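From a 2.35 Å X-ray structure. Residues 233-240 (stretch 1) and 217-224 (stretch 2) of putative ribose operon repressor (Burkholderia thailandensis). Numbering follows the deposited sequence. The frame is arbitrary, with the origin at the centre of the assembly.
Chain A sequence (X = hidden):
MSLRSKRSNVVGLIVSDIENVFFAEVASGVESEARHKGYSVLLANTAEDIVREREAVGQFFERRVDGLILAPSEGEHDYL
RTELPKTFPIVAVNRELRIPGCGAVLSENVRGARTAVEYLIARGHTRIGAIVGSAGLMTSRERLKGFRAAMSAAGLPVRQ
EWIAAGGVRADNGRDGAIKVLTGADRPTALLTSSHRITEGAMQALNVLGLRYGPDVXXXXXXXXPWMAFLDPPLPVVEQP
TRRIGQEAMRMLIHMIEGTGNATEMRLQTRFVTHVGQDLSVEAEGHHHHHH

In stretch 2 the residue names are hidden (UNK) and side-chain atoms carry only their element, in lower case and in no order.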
ATOM      1  N   PRO A 233      22.123   1.459  -1.210  1.00 39.80           N
ATOM      2  CA  PRO A 233      20.720   1.584  -1.630  1.00 39.05           C
ATOM      3  C   PRO A 233      20.365   0.588  -2.711  1.00 38.63           C
ATOM      4  O   PRO A 233      21.150   0.335  -3.648  1.00 39.36           O
ATOM      5  CB  PRO A 233      20.637   3.013  -2.152  1.00 39.18           C
ATOM      6  CG  PRO A 233      21.684   3.766  -1.316  1.00 39.37           C
ATOM      7  CD  PRO A 233      22.811   2.763  -1.148  1.00 39.31           C
ATOM      8  N   LEU A 234      19.161   0.057  -2.627  1.00 37.50           N
ATOM      9  CA  LEU A 234      18.758  -0.965  -3.553  1.00 36.69           C
ATOM     10  C   LEU A 234      18.240  -0.345  -4.853  1.00 36.17           C
ATOM     11  O   LEU A 234      17.194   0.310  -4.858  1.00 36.51           O
ATOM     12  CB  LEU A 234      17.708  -1.836  -2.893  1.00 37.42           C
ATOM     13  CG  LEU A 234      17.643  -3.285  -3.367  1.00 35.95           C
ATOM     14  CD1 LEU A 234      17.089  -4.051  -2.210  1.00 35.25           C
ATOM     15  CD2 LEU A 234      16.757  -3.388  -4.593  1.00 36.34           C
ATOM     16  N   PRO A 235      18.970  -0.538  -5.970  1.00 35.54           N
ATOM     17  CA  PRO A 235      18.484   0.070  -7.212  1.00 34.72           C
ATOM     18  C   PRO A 235      17.175  -0.540  -7.723  1.00 34.17           C
ATOM     19  O   PRO A 235      16.964  -1.737  -7.626  1.00 33.14           O
ATOM     20  CB  PRO A 235      19.634  -0.142  -8.194  1.00 34.90           C
ATOM     21  CG  PRO A 235      20.847  -0.650  -7.300  1.00 35.06           C
ATOM     22  CD  PRO A 235      20.188  -1.339  -6.177  1.00 34.84           C
ATOM     23  N   VAL A 236      16.295   0.311  -8.236  1.00 33.51           N
ATOM     24  CA  VAL A 236      14.955  -0.110  -8.537  1.00 33.69           C
ATOM     25  C   VAL A 236      14.505   0.314  -9.880  1.00 32.38           C
ATOM     26  O   VAL A 236      14.839   1.377 -10.325  1.00 32.62           O
ATOM     27  CB  VAL A 236      13.903   0.487  -7.571  1.00 34.26           C
ATOM     28  CG1 VAL A 236      13.115  -0.639  -6.949  1.00 35.57           C
ATOM     29  CG2 VAL A 236      14.562   1.326  -6.552  1.00 33.76           C
ATOM     30  N   VAL A 237      13.712  -0.521 -10.519  1.00 31.79           N
ATOM     31  CA  VAL A 237      12.981  -0.063 -11.669  1.00 31.26           C
ATOM     32  C   VAL A 237      11.611   0.449 -11.226  1.00 31.24           C
ATOM     33  O   VAL A 237      10.725  -0.326 -10.808  1.00 31.45           O
ATOM     34  CB  VAL A 237      12.980  -1.075 -12.870  1.00 31.72           C
ATOM     35  CG1 VAL A 237      13.096  -2.476 -12.423  1.00 32.81           C
ATOM     36  CG2 VAL A 237      11.753  -0.841 -13.820  1.00 31.22           C
ATOM     37  N   GLU A 238      11.476   1.766 -11.253  1.00 30.12           N
ATOM     38  CA  GLU A 238      10.238   2.393 -10.881  1.00 30.25           C
ATOM     39  C   GLU A 238       9.196   2.198 -11.950  1.00 29.61           C
ATOM     40  O   GLU A 238       9.459   2.428 -13.121  1.00 29.26           O
ATOM     41  CB  GLU A 238      10.442   3.889 -10.601  1.00 30.39           C
ATOM     42  CG  GLU A 238       9.180   4.636 -10.224  1.00 30.86           C
ATOM     43  CD  GLU A 238       9.439   6.092 -10.032  1.00 34.51           C
ATOM     44  OE1 GLU A 238       9.088   6.899 -10.945  1.00 34.80           O
ATOM     45  OE2 GLU A 238      10.016   6.433  -8.966  1.00 36.53           O
ATOM     46  N   GLN A 239       8.009   1.774 -11.526  1.00 28.85           N
ATOM     47  CA  GLN A 239       6.875   1.651 -12.434  1.00 29.03           C
ATOM     48  C   GLN A 239       6.022   2.901 -12.296  1.00 28.71           C
ATOM     49  O   GLN A 239       5.891   3.390 -11.174  1.00 27.79           O
ATOM     50  CB  GLN A 239       6.075   0.400 -12.125  1.00 28.38           C
ATOM     51  CG  GLN A 239       6.819  -0.848 -12.438  1.00 29.32           C
ATOM     52  CD  GLN A 239       5.894  -2.076 -12.446  1.00 31.98           C
ATOM     53  OE1 GLN A 239       5.256  -2.378 -13.463  1.00 30.05           O
ATOM     54  NE2 GLN A 239       5.794  -2.753 -11.297  1.00 28.39           N
ATOM     55  N   PRO A 240       5.427   3.398 -13.415  1.00 28.08           N
ATOM     56  CA  PRO A 240       4.512   4.548 -13.364  1.00 28.34           C
ATOM     57  C   PRO A 240       3.090   4.138 -12.876  1.00 27.96           C
ATOM     58  O   PRO A 240       2.088   4.251 -13.594  1.00 27.42           O
ATOM     59  CB  PRO A 240       4.477   5.015 -14.832  1.00 27.98           C
ATOM     60  CG  PRO A 240       4.594   3.714 -15.610  1.00 27.58           C
ATOM     61  CD  PRO A 240       5.422   2.761 -14.742  1.00 28.11           C
ATOM     62  N   UNK A 217      24.127  -8.728  -4.111  1.00 34.21           N
ATOM     63  CA  UNK A 217      23.429  -7.486  -4.454  1.00 34.35           C
ATOM     64  C   UNK A 217      22.070  -7.777  -5.101  1.00 33.82           C
ATOM     65  O   UNK A 217      21.800  -8.915  -5.516  1.00 33.13           O
ATOM     66  o   UNK A 217      27.241  -4.321  -4.536  1.00 47.31           O
ATOM     67  c   UNK A 217      24.308  -6.518  -5.277  1.00 34.58           C
ATOM     68  c   UNK A 217      25.361  -5.772  -4.394  1.00 36.97           C
ATOM     69  o   UNK A 217      26.248  -4.735  -6.406  1.00 43.73           O
ATOM     70  c   UNK A 217      26.350  -4.897  -5.175  1.00 42.68           C
ATOM     71  N   UNK A 218      21.212  -6.756  -5.135  1.00 33.23           N
ATOM     72  CA  UNK A 218      19.840  -6.887  -5.578  1.00 32.00           C
ATOM     73  C   UNK A 218      19.349  -5.680  -6.350  1.00 31.79           C
ATOM     74  O   UNK A 218      19.485  -4.541  -5.886  1.00 31.40           O
ATOM     75  c   UNK A 218      17.378  -7.079  -4.866  1.00 30.92           C
ATOM     76  c   UNK A 218      19.204  -8.368  -3.594  1.00 32.78           C
ATOM     77  c   UNK A 218      18.306  -8.610  -2.302  1.00 31.69           C
ATOM     78  c   UNK A 218      18.854  -7.087  -4.371  1.00 32.24           C
ATOM     79  N   UNK A 219      18.783  -5.913  -7.535  1.00 31.15           N
ATOM     80  CA  UNK A 219      18.013  -4.846  -8.175  1.00 31.59           C
ATOM     81  C   UNK A 219      16.574  -5.354  -8.217  1.00 31.72           C
ATOM     82  O   UNK A 219      16.363  -6.544  -8.382  1.00 31.94           O
ATOM     83  c   UNK A 219      18.595  -5.779 -10.568  1.00 31.42           C
ATOM     84  c   UNK A 219      19.900  -3.884  -9.470  1.00 30.45           C
ATOM     85  c   UNK A 219      18.543  -4.477  -9.593  1.00 31.31           C
ATOM     86  N   UNK A 220      15.617  -4.445  -8.079  1.00 31.58           N
ATOM     87  CA  UNK A 220      14.242  -4.788  -7.900  1.00 32.53           C
ATOM     88  C   UNK A 220      13.352  -3.914  -8.785  1.00 32.85           C
ATOM     89  O   UNK A 220      13.740  -2.791  -9.110  1.00 33.34           O
ATOM     90  o   UNK A 220      12.501  -4.942  -6.186  1.00 33.41           O
ATOM     91  c   UNK A 220      13.853  -4.575  -6.438  1.00 32.82           C
ATOM     92  N   UNK A 221      12.172  -4.426  -9.163  1.00 32.01           N
ATOM     93  CA  UNK A 221      11.082  -3.565  -9.625  1.00 31.95           C
ATOM     94  C   UNK A 221      10.323  -2.943  -8.430  1.00 31.59           C
ATOM     95  O   UNK A 221      10.317  -3.496  -7.342  1.00 30.40           O
ATOM     96  c   UNK A 221      10.477  -4.498 -11.944  1.00 32.13           C
ATOM     97  c   UNK A 221      11.582  -5.291 -12.293  1.00 32.16           C
ATOM     98  c   UNK A 221      11.180  -4.905 -14.630  1.00 32.85           C
ATOM     99  c   UNK A 221      11.935  -5.478 -13.625  1.00 32.91           C
ATOM    100  c   UNK A 221      10.038  -4.120 -14.279  1.00 33.37           C
ATOM    101  c   UNK A 221      10.056  -4.318 -10.490  1.00 31.84           C
ATOM    102  c   UNK A 221       9.715  -3.942 -12.947  1.00 31.11           C
ATOM    103  N   UNK A 222       9.675  -1.795  -8.676  1.00 31.47           N
ATOM    104  CA  UNK A 222       8.960  -1.071  -7.640  1.00 31.60           C
ATOM    105  C   UNK A 222       9.884  -0.200  -6.795  1.00 32.67           C
ATOM    106  O   UNK A 222      10.868  -0.675  -6.197  1.00 33.85           O
ATOM    107  c   UNK A 222       7.187  -2.838  -7.559  1.00 31.41           C
ATOM    108  c   UNK A 222       8.164  -2.023  -6.766  1.00 31.53           C
ATOM    109  o   UNK A 222       6.618  -2.268  -8.557  1.00 33.03           O
ATOM    110  o   UNK A 222       7.050  -4.030  -7.224  1.00 28.99           O
ATOM    111  N   UNK A 223       9.529   1.069  -6.696  1.00 32.43           N
ATOM    112  CA  UNK A 223      10.359   2.035  -6.006  1.00 33.08           C
ATOM    113  C   UNK A 223       9.755   2.355  -4.649  1.00 32.85           C
ATOM    114  O   UNK A 223       8.903   3.232  -4.535  1.00 33.23           O
ATOM    115  c   UNK A 223      11.361   4.348  -6.260  1.00 34.91           C
ATOM    116  n   UNK A 223      11.479   5.503  -6.925  1.00 33.88           N
ATOM    117  c   UNK A 223      10.446   3.330  -6.854  1.00 32.95           C
ATOM    118  o   UNK A 223      12.020   4.085  -5.242  1.00 36.40           O
ATOM    119  N   UNK A 224      10.183   1.631  -3.625  1.00 32.32           N
ATOM    120  CA  UNK A 224       9.720   1.838  -2.285  1.00 31.49           C
ATOM    121  C   UNK A 224      10.803   2.595  -1.493  1.00 31.08           C
ATOM    122  O   UNK A 224      11.966   2.245  -1.570  1.00 31.56           O
ATOM    123  c   UNK A 224       8.217  -0.445  -1.954  1.00 32.09           C
ATOM    124  c   UNK A 224       9.470   0.456  -1.662  1.00 31.59           C
ATOM    125  c   UNK A 224       7.718  -0.337  -3.421  1.00 32.71           C
ATOM    126  c   UNK A 224       7.078  -0.107  -1.039  1.00 30.18           C
TER
HETATM  127  O   HOH W   1       7.062   1.780  -8.576  1.00 25.29           O

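Position 217 has three side-chain carbons in a row, the third carrying two oxygens, and none touches stretch 1. A carboxylate on a two-methylene arm is Glu-217, and both oxygens are hydrogen-bonded elsewhere in the structure.

Position 218 has four carbons, forked at the first, with one arm two carbons long; the short arm lies near CD2 of Leu-234. This is Ile-218, a beta-branched residue at home in an extended strand. Its CG2 is 3.8 Å from CD2 of Leu-234, a buried apolar contact.

At position 219 one carbon carries two others, one of them near CB of Pro-235. Threonine would share this outline, but the elements are all carbon, giving Val-219. Its CG1 packs 4.0 Å from CB of Pro-235, and its CA approaches O of Pro-235 at 3.3 Å.

Position 220 has one carbon, close to CD2 of Leu-234, and then one oxygen: Ser-220. So small a side chain leaves room for Leu-234, whose CD2 lies 3.6 Å from CB of Ser-220. Both backbone polar groups turn to stretch 1, straddling Val-236: N of Ser-220 donates to O of Pro-235 (3.1 Å), and O of Ser-220 accepts from N of Val-237 (2.7 Å).

Position 221 bears one carbon and a six-carbon ring with no further atom; CG1 of Val-237 sits over one face and Gln-239 reaches the edge. This is Phe-221. CG1 of Val-237 is 3.3 Å from the centroid of the Phe-221 ring and 17° off its normal, a CH-pi contact.

Position 222 has two carbons, the second carrying two oxygens, one near NE2 of Gln-239. It is Asp-222, an acceptor suited to an amide: NE2 of Gln-239 donates to OD1 of Asp-222 at 2.9 Å. CA-to-CB points away, yet the side-chain end comes nearer. N of Asp-222 donates to O of Val-237 at 2.8 Å.

Position 223 has two carbons, then one oxygen and one nitrogen, the nitrogen near OE2 of Glu-238. Asn-223 can donate to a carboxylate, and its ND2 meets OE2 of Glu-238 at 2.7 Å.

Position 224 has four carbons forked at the second and no contact with stretch 1: Leu-224.

The contact is a parallel strand pairing. Val-236 pairs with Ser-220 on one face of the sheet and Val-237 with Phe-221 on the other. Three backbone hydrogen bonds fix the register, apolar packing fills in around them, and two side-chain hydrogen bonds continue the contact beyond Phe-221. There water 1 accepts from N of Asn-223 (3.2 Å) and N of Gln-239 (3.1 Å), bridging the backbones.

Stretch 2 (217-224) EIVSFDNL
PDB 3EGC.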